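Local coordinates for Rho GTPase-activating protein 5 (Homo sapiens, PDB 5U4V) that probably stimulates GTP hydrolysis by Rho-family GTPases and carries, outside its catalytic portion, pseudoGTPase domains of which this G-domain-like fragment is one, at residues Leu19-Glu22 and Leu23-Glu26; Gly85-Ile88 and Gly89-Arg92; Lys153-Glu156 and Thr157-Lys160. All coordinates share one frame; numbering follows the deposited sequence.

Contact 1 (Leu19-Glu22 and Leu23-Glu26); sequences LAQE and LANE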
ATOM      1  N   LEU A  19      11.978  -1.789  -0.779  1.00 50.96           N
ATOM      2  CA  LEU A  19      10.812  -1.953  -1.644  1.00 49.32           C
ATOM      3  C   LEU A  19       9.812  -0.788  -1.476  1.00 44.66           C
ATOM      4  O   LEU A  19       9.225  -0.311  -2.427  1.00 41.94           O
ATOM      5  CB  LEU A  19      10.141  -3.273  -1.330  1.00 49.48           C
ATOM      6  CG  LEU A  19       9.270  -3.890  -2.413  1.00 50.49           C
ATOM      7  CD1 LEU A  19      10.051  -4.075  -3.681  1.00 49.53           C
ATOM      8  CD2 LEU A  19       8.828  -5.267  -1.907  1.00 53.36           C
ATOM      9  N   ALA A  20       9.647  -0.352  -0.239  1.00 43.04           N
ATOM     10  CA  ALA A  20       8.783   0.762   0.072  1.00 43.98           C
ATOM     11  C   ALA A  20       9.360   2.073  -0.446  1.00 44.29           C
ATOM     12  O   ALA A  20       8.632   3.011  -0.692  1.00 42.58           O
ATOM     13  CB  ALA A  20       8.511   0.855   1.567  1.00 43.36           C
ATOM     14  N   GLN A  21      10.675   2.106  -0.645  1.00 46.35           N
ATOM     15  CA  GLN A  21      11.320   3.328  -1.063  1.00 45.22           C
ATOM     16  C   GLN A  21      11.227   3.510  -2.562  1.00 44.69           C
ATOM     17  O   GLN A  21      11.053   4.642  -3.073  1.00 44.70           O
ATOM     18  CB  GLN A  21      12.773   3.349  -0.601  1.00 49.52           C
ATOM     19  CG  GLN A  21      13.473   4.662  -0.951  1.00 53.22           C
ATOM     20  CD  GLN A  21      12.689   5.839  -0.392  1.00 54.01           C
ATOM     21  OE1 GLN A  21      12.464   5.915   0.809  1.00 55.50           O
ATOM     22  NE2 GLN A  21      12.234   6.740  -1.265  1.00 54.44           N
ATOM     23  N   GLU A  22      11.387   2.409  -3.281  1.00 44.38           N
ATOM     24  CA  GLU A  22      11.325   2.407  -4.739  1.00 45.31           C
ATOM     25  C   GLU A  22       9.925   2.821  -5.179  1.00 43.16           C
ATOM     26  O   GLU A  22       9.761   3.599  -6.118  1.00 42.87           O
ATOM     27  CB  GLU A  22      11.701   1.045  -5.317  1.00 46.32           C
ATOM     28  CG  GLU A  22      13.193   0.763  -5.346  1.00 50.52           C
ATOM     29  CD  GLU A  22      13.532  -0.693  -4.995  1.00 53.43           C
ATOM     30  OE1 GLU A  22      13.798  -1.519  -5.921  1.00 52.93           O
ATOM     31  OE2 GLU A  22      13.472  -1.039  -3.778  1.00 55.38           O
ATOM     32  N   LEU A  23       8.929   2.308  -4.467  1.00 30.69           N
ATOM     33  CA  LEU A  23       7.551   2.703  -4.767  1.00 31.94           C
ATOM     34  C   LEU A  23       7.296   4.165  -4.435  1.00 32.15           C
ATOM     35  O   LEU A  23       6.643   4.885  -5.216  1.00 31.15           O
ATOM     36  CB  LEU A  23       6.527   1.784  -4.103  1.00 32.46           C
ATOM     37  CG  LEU A  23       5.097   2.175  -4.335  1.00 31.56           C
ATOM     38  CD1 LEU A  23       4.804   1.984  -5.802  1.00 33.27           C
ATOM     39  CD2 LEU A  23       4.098   1.407  -3.479  1.00 32.51           C
ATOM     40  N   ALA A  24       7.816   4.623  -3.297  1.00 32.83           N
ATOM     41  CA  ALA A  24       7.677   6.032  -3.007  1.00 34.25           C
ATOM     42  C   ALA A  24       8.367   6.891  -4.082  1.00 33.95           C
ATOM     43  O   ALA A  24       7.793   7.855  -4.545  1.00 31.73           O
ATOM     44  CB  ALA A  24       8.169   6.329  -1.620  1.00 35.31           C
ATOM     45  N   ASN A  25       9.552   6.478  -4.536  1.00 33.70           N
ATOM     46  CA  ASN A  25      10.244   7.228  -5.581  1.00 32.50           C
ATOM     47  C   ASN A  25       9.476   7.257  -6.895  1.00 34.32           C
ATOM     48  O   ASN A  25       9.354   8.349  -7.549  1.00 33.25           O
ATOM     49  CB  ASN A  25      11.622   6.681  -5.846  1.00 32.55           C
ATOM     50  CG  ASN A  25      12.545   6.809  -4.650  1.00 34.83           C
ATOM     51  OD1 ASN A  25      12.328   7.614  -3.749  1.00 37.08           O
ATOM     52  ND2 ASN A  25      13.604   6.055  -4.673  1.00 34.24           N
ATOM     53  N   GLU A  26       9.010   6.080  -7.307  1.00 35.36           N
ATOM     54  CA  GLU A  26       8.268   5.915  -8.550  1.00 41.27           C
ATOM     55  C   GLU A  26       7.096   6.852  -8.619  1.00 40.06           C
ATOM     56  O   GLU A  26       6.880   7.499  -9.637  1.00 44.12           O
ATOM     57  CB  GLU A  26       7.748   4.499  -8.675  1.00 44.71           C
ATOM     58  CG  GLU A  26       6.896   4.263  -9.892  1.00 53.21           C
ATOM     59  CD  GLU A  26       7.674   3.563 -10.982  1.00 56.08           C
ATOM     60  OE1 GLU A  26       7.358   3.774 -12.164  1.00 64.94           O
ATOM     61  OE2 GLU A  26       8.606   2.816 -10.654  1.00 58.09           O
TER
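Q21 and N25 form a side-chain amide pair one turn apart on helix 19-28, the short helix that follows strand 8-14 in this G-domain fold. Such pairs four residues apart show how a helix can join two polar side chains across a turn. Here NE2 of Q21 donates to OD1 of N25 at 2.6 Å, in a bond bent to 138° at the hydrogen. The acceptor lies almost in the amide plane of Q21, yet the donor stands well above the carbonyl plane of N25, in keeping with that bend, so OD1 is approached from over its plane rather than along a lone pair. The two amide planes are turned 42° against each other. The chain of Q21 leaves the helix with CG opposite its own N (chi1 -177°) and then bends at chi2, which swings NE2 forward along the axis to the asparagine.

Beneath this pair the backbone ladder continues: N25 N bonds Q21 O at 2.8 Å, E26 N bonds E22 O at 2.9 Å and A24 N bonds A20 O at 3.2 Å, while the bond from L23 N to L19 O is weak.

The other face of the helix is apolar. L19 and L23 rest on V74 of strand 69-75, A20 and A24 on P49 of strand 41-50, and L23 also reaches I13. At the far end the E26 carboxylate accepts weak bonds from the backbone N of R152 and F154.

Q21 and N25 both touch a crystal neighbour, so the geometry of their amides may owe something to the lattice, while the alanines and leucines form the face that meets the strands.

Contact 2 (Gly85-Ile88 and Gly89-Arg92); sequences GEFI and GKIR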
ATOM      1  N   GLY A  85       3.105  -9.527   6.810  1.00 52.37           N
ATOM      2  CA  GLY A  85       2.270 -10.288   7.746  1.00 56.55           C
ATOM      3  C   GLY A  85       2.754 -10.045   9.165  1.00 59.93           C
ATOM      4  O   GLY A  85       2.020  -9.537  10.041  1.00 59.78           O
ATOM      5  N   GLU A  86       4.037 -10.336   9.350  1.00 61.88           N
ATOM      6  CA  GLU A  86       4.670 -10.234  10.633  1.00 65.28           C
ATOM      7  C   GLU A  86       4.544  -8.827  11.170  1.00 66.85           C
ATOM      8  O   GLU A  86       4.354  -8.641  12.359  1.00 69.44           O
ATOM      9  CB  GLU A  86       6.145 -10.671  10.537  1.00 67.20           C
ATOM     10  CG  GLU A  86       6.976 -10.501  11.803  1.00 72.90           C
ATOM     11  CD  GLU A  86       8.155 -11.463  11.864  1.00 75.32           C
ATOM     12  OE1 GLU A  86       7.967 -12.631  11.461  1.00 74.96           O
ATOM     13  OE2 GLU A  86       9.251 -11.059  12.335  1.00 76.66           O
ATOM     14  N   PHE A  87       4.651  -7.835  10.299  1.00 64.48           N
ATOM     15  CA  PHE A  87       4.570  -6.484  10.787  1.00 63.75           C
ATOM     16  C   PHE A  87       3.158  -6.089  11.134  1.00 61.55           C
ATOM     17  O   PHE A  87       2.940  -5.401  12.110  1.00 65.57           O
ATOM     18  CB  PHE A  87       5.159  -5.485   9.818  1.00 65.11           C
ATOM     19  CG  PHE A  87       5.350  -4.141  10.425  1.00 68.40           C
ATOM     20  CD1 PHE A  87       4.303  -3.222  10.466  1.00 70.50           C
ATOM     21  CD2 PHE A  87       6.569  -3.803  11.006  1.00 73.99           C
ATOM     22  CE1 PHE A  87       4.468  -1.973  11.080  1.00 73.43           C
ATOM     23  CE2 PHE A  87       6.752  -2.552  11.613  1.00 76.77           C
ATOM     24  CZ  PHE A  87       5.702  -1.626  11.623  1.00 75.83           C
ATOM     25  N   ILE A  88       2.199  -6.503  10.327  1.00 60.19           N
ATOM     26  CA  ILE A  88       0.786  -6.240  10.613  1.00 60.11           C
ATOM     27  C   ILE A  88       0.371  -6.891  11.931  1.00 60.91           C
ATOM     28  O   ILE A  88      -0.376  -6.299  12.694  1.00 60.43           O
ATOM     29  CB  ILE A  88      -0.118  -6.639   9.433  1.00 59.45           C
ATOM     30  CG1 ILE A  88       0.202  -5.736   8.241  1.00 58.78           C
ATOM     31  CG2 ILE A  88      -1.579  -6.461   9.773  1.00 62.26           C
ATOM     32  CD1 ILE A  88      -0.367  -6.242   6.942  1.00 57.21           C
ATOM     33  N   GLY A  89       0.898  -8.081  12.206  1.00 62.04           N
ATOM     34  CA  GLY A  89       0.685  -8.752  13.482  1.00 64.64           C
ATOM     35  C   GLY A  89       1.110  -7.947  14.710  1.00 69.20           C
ATOM     36  O   GLY A  89       0.392  -7.923  15.716  1.00 71.02           O
ATOM     37  N   LYS A  90       2.278  -7.299  14.638  1.00 68.66           N
ATOM     38  CA  LYS A  90       2.767  -6.428  15.687  1.00 71.36           C
ATOM     39  C   LYS A  90       1.790  -5.279  15.947  1.00 72.93           C
ATOM     40  O   LYS A  90       1.428  -5.007  17.089  1.00 74.65           O
ATOM     41  CB  LYS A  90       4.162  -5.900  15.327  1.00 70.92           C
ATOM     42  CG  LYS A  90       4.542  -4.571  15.980  1.00 70.22           C
ATOM     43  CD  LYS A  90       5.871  -4.029  15.488  1.00 70.00           C
ATOM     44  CE  LYS A  90       5.912  -2.509  15.588  1.00 70.03           C
ATOM     45  NZ  LYS A  90       7.301  -1.976  15.610  1.00 71.88           N
ATOM     46  N   ILE A  91       1.381  -4.620  14.867  1.00 71.52           N
ATOM     47  CA  ILE A  91       0.443  -3.516  14.918  1.00 71.68           C
ATOM     48  C   ILE A  91      -0.888  -3.975  15.458  1.00 71.93           C
ATOM     49  O   ILE A  91      -1.552  -3.231  16.160  1.00 72.57           O
ATOM     50  CB  ILE A  91       0.288  -2.908  13.506  1.00 70.67           C
ATOM     51  CG1 ILE A  91       1.550  -2.129  13.170  1.00 70.83           C
ATOM     52  CG2 ILE A  91      -0.925  -2.004  13.370  1.00 74.01           C
ATOM     53  CD1 ILE A  91       2.094  -1.323  14.336  1.00 71.05           C
ATOM     54  N   ARG A  92      -1.255  -5.206  15.108  1.00 69.87           N
ATOM     55  CA  ARG A  92      -2.461  -5.841  15.610  1.00 69.97           C
ATOM     56  C   ARG A  92      -2.370  -6.015  17.118  1.00 71.48           C
ATOM     57  O   ARG A  92      -3.193  -5.473  17.839  1.00 73.13           O
ATOM     58  CB  ARG A  92      -2.707  -7.168  14.919  1.00 67.43           C
ATOM     59  CG  ARG A  92      -4.013  -7.812  15.336  1.00 69.51           C
ATOM     60  CD  ARG A  92      -4.139  -9.226  14.826  1.00 70.52           C
ATOM     61  NE  ARG A  92      -3.000 -10.061  15.231  1.00 71.98           N
ATOM     62  CZ  ARG A  92      -2.566 -11.136  14.562  1.00 69.78           C
ATOM     63  NH1 ARG A  92      -3.177 -11.538  13.435  1.00 67.69           N
ATOM     64  NH2 ARG A  92      -1.525 -11.822  15.037  1.00 68.67           N
TER
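The ring of F87 is met obliquely by two side chains of the next helical turn. CG1 of I91 comes to 3.6 Å from CE1, and the CE methylene of K90 lies 4.1 Å from CE2, so the residues three and four places ahead meet different ring atoms, CE1 for I91 and CE2 and CZ for K90. The second flat group, the guanidinium of R92, has the backbone CA of G89 over one face, 4.0 Å above its plane and displaced toward the rim.

Torsions explain the first meeting. In F87 a chi1 of -168° sets CG trans to N, which sends the ring outward from the helix, where the extended K90 chain slants back until its aliphatic end reaches it. Replacing F87 by an alanine would probably take away the ring that CG1 of I91 and CE of K90 pack against and let the lysine chain turn more freely.

Under the side chains lies an ordinary helical ladder. G89 N bonds G85 O at 2.8 Å, R92 N bonds I88 O at the same length, I91 N bonds F87 O at 3.3 Å, and the K90 N to E86 O bond is weak.

Helix 78-96 makes the crossover between the parallel neighbouring strands 69-75 and 109-114. The buried I88 packs on L138 and R92 on K137, both of helix 124-138, whereas F87 touches A52 and I91 touches M104, residues of loops.

Contact 3 (Lys153-Glu156 and Thr157-Lys160); sequences KFNE and TQIK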
ATOM      1  N   LYS A 153       9.422   0.627 -13.565  1.00 86.26           N
ATOM      2  CA  LYS A 153       9.629  -0.518 -12.693  1.00 83.76           C
ATOM      3  C   LYS A 153       8.303  -0.986 -12.143  1.00 77.75           C
ATOM      4  O   LYS A 153       8.116  -2.177 -11.893  1.00 78.81           O
ATOM      5  CB  LYS A 153      10.541  -0.143 -11.535  1.00 83.33           C
ATOM      6  CG  LYS A 153      11.986   0.099 -11.956  1.00 91.54           C
ATOM      7  CD  LYS A 153      12.814   0.687 -10.815  1.00 89.35           C
ATOM      8  CE  LYS A 153      14.132   1.227 -11.347  1.00 94.40           C
ATOM      9  NZ  LYS A 153      14.897   2.098 -10.399  1.00 94.62           N
ATOM     10  N   PHE A 154       7.410  -0.027 -11.915  1.00 71.67           N
ATOM     11  CA  PHE A 154       6.069  -0.286 -11.489  1.00 65.54           C
ATOM     12  C   PHE A 154       5.136   0.213 -12.576  1.00 65.26           C
ATOM     13  O   PHE A 154       5.399   1.208 -13.236  1.00 65.45           O
ATOM     14  CB  PHE A 154       5.799   0.455 -10.194  1.00 64.84           C
ATOM     15  CG  PHE A 154       6.364  -0.216  -8.996  1.00 64.31           C
ATOM     16  CD1 PHE A 154       7.665   0.041  -8.597  1.00 66.51           C
ATOM     17  CD2 PHE A 154       5.601  -1.105  -8.262  1.00 64.52           C
ATOM     18  CE1 PHE A 154       8.201  -0.574  -7.486  1.00 66.88           C
ATOM     19  CE2 PHE A 154       6.122  -1.733  -7.147  1.00 64.64           C
ATOM     20  CZ  PHE A 154       7.428  -1.471  -6.760  1.00 67.21           C
ATOM     21  N   ASN A 155       4.036  -0.493 -12.765  1.00 64.11           N
ATOM     22  CA  ASN A 155       3.045  -0.114 -13.743  1.00 62.66           C
ATOM     23  C   ASN A 155       2.190   1.061 -13.254  1.00 58.53           C
ATOM     24  O   ASN A 155       1.525   0.963 -12.221  1.00 53.84           O
ATOM     25  CB  ASN A 155       2.167  -1.319 -14.066  1.00 64.72           C
ATOM     26  CG  ASN A 155       1.103  -1.011 -15.090  1.00 69.08           C
ATOM     27  OD1 ASN A 155       1.000   0.110 -15.596  1.00 74.34           O
ATOM     28  ND2 ASN A 155       0.304  -2.004 -15.402  1.00 71.70           N
ATOM     29  N   GLU A 156       2.184   2.139 -14.039  1.00 58.87           N
ATOM     30  CA  GLU A 156       1.392   3.346 -13.719  1.00 59.07           C
ATOM     31  C   GLU A 156      -0.113   3.069 -13.503  1.00 57.06           C
ATOM     32  O   GLU A 156      -0.709   3.529 -12.515  1.00 53.42           O
ATOM     33  CB  GLU A 156       1.539   4.485 -14.751  1.00 62.30           C
ATOM     34  CG  GLU A 156       2.859   4.600 -15.506  1.00 68.31           C
ATOM     35  CD  GLU A 156       2.990   5.905 -16.295  1.00 74.34           C
ATOM     36  OE1 GLU A 156       2.706   5.937 -17.516  1.00 76.69           O
ATOM     37  OE2 GLU A 156       3.381   6.923 -15.680  1.00 75.22           O
ATOM     38  N   THR A 157      -0.712   2.316 -14.423  1.00 57.16           N
ATOM     39  CA  THR A 157      -2.134   1.969 -14.318  1.00 56.44           C
ATOM     40  C   THR A 157      -2.383   1.236 -13.016  1.00 51.96           C
ATOM     41  O   THR A 157      -3.350   1.507 -12.329  1.00 52.08           O
ATOM     42  CB  THR A 157      -2.631   1.122 -15.518  1.00 59.50           C
ATOM     43  OG1 THR A 157      -2.581   1.917 -16.702  1.00 62.01           O
ATOM     44  CG2 THR A 157      -4.052   0.610 -15.310  1.00 58.40           C
ATOM     45  N   GLN A 158      -1.487   0.334 -12.665  1.00 50.90           N
ATOM     46  CA  GLN A 158      -1.606  -0.400 -11.399  1.00 46.63           C
ATOM     47  C   GLN A 158      -1.359   0.425 -10.150  1.00 42.40           C
ATOM     48  O   GLN A 158      -2.035   0.230  -9.143  1.00 40.25           O
ATOM     49  CB  GLN A 158      -0.739  -1.622 -11.443  1.00 48.58           C
ATOM     50  CG  GLN A 158      -1.084  -2.530 -12.601  1.00 54.18           C
ATOM     51  CD  GLN A 158      -2.593  -2.678 -12.800  1.00 55.36           C
ATOM     52  OE1 GLN A 158      -3.245  -1.792 -13.342  1.00 56.42           O
ATOM     53  NE2 GLN A 158      -3.144  -3.793 -12.342  1.00 55.07           N
ATOM     54  N   ILE A 159      -0.431   1.372 -10.218  1.00 41.67           N
ATOM     55  CA  ILE A 159      -0.279   2.335  -9.125  1.00 39.50           C
ATOM     56  C   ILE A 159      -1.600   3.066  -8.870  1.00 37.74           C
ATOM     57  O   ILE A 159      -2.062   3.213  -7.749  1.00 38.46           O
ATOM     58  CB  ILE A 159       0.898   3.320  -9.389  1.00 41.00           C
ATOM     59  CG1 ILE A 159       2.233   2.551  -9.506  1.00 41.75           C
ATOM     60  CG2 ILE A 159       1.095   4.311  -8.273  1.00 41.56           C
ATOM     61  CD1 ILE A 159       2.489   1.623  -8.354  1.00 38.45           C
ATOM     62  N   LYS A 160      -2.244   3.455  -9.947  1.00 40.82           N
ATOM     63  CA  LYS A 160      -3.471   4.219  -9.886  1.00 40.32           C
ATOM     64  C   LYS A 160      -4.586   3.439  -9.240  1.00 38.28           C
ATOM     65  O   LYS A 160      -5.306   4.006  -8.434  1.00 35.98           O
ATOM     66  CB  LYS A 160      -3.863   4.719 -11.281  1.00 43.52           C
ATOM     67  CG  LYS A 160      -3.029   5.895 -11.725  1.00 45.48           C
ATOM     68  CD  LYS A 160      -3.125   6.111 -13.249  1.00 48.61           C
ATOM     69  CE  LYS A 160      -2.205   7.235 -13.713  1.00 49.57           C
ATOM     70  NZ  LYS A 160      -1.718   7.033 -15.102  1.00 54.04           N
TER
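N155 caps the helix that begins at E156, and hydrogen bonds come first. Its OD1 accepts from T157 N at 3.0 Å, a weak bond with an angle of 134° at the hydrogen. Because the N155 side chain takes the trans position (chi1 -180°), the asparagine amide turns forward beside the threonine and brings OD1 to that N-H. The backbone of the cap takes part as well: I159 N reaches N155 O at 2.8 Å, and K160 N bonds E156 O at 3.0 Å. A carbonyl oxygen at this place would probably be favoured by the partial positive charge of the helix start.

Apolar contact accompanies the cap. CB of F154 lies 4.0 Å from CD1 of I159, which also approaches CD2 of the ring obliquely. The residue before an N-cap touching the one four places beyond it is the hydrophobic staple, and here it closes the start of helix 156-173, the last helix of the G-domain fold. Both side chains also pack on V145 of the edge strand 142-145.

The N155 amide also lies against the CG methylene of Q158, ND2 to CG 3.2 Å, the two amide planes 30° apart, while Q158 NE2 weakly bonds the backbone O of D144.

Charge is the remaining theme. The methylenes of K160 run alongside E156 O, and NZ stays 5.1 Å from E156 OE2, too far for a salt bridge, though the opposite charges may still attract weakly.

In the fold
Contacts 1 and 3 are partly buried and adjoin one another: CD1 of L23 lies 3.5 Å from CD1 of I159, so helices 19-28 and 156-173 meet through an apolar seam beside the sheet, the centres of the two contacts about 12 Å apart. Contact 2 belongs to the surface, its centre about 21 Å from the centre of contact 1 and 26 Å from that of contact 3, on the opposite side of the chain's centre from contact 3. The chemistry differs with place in the fold: a capped and stapled helix beginning in 153-160, an outer polar face with its amide pair and an inner apolar one in 19-26, and mid-helix aromatic and aliphatic packing in 85-92.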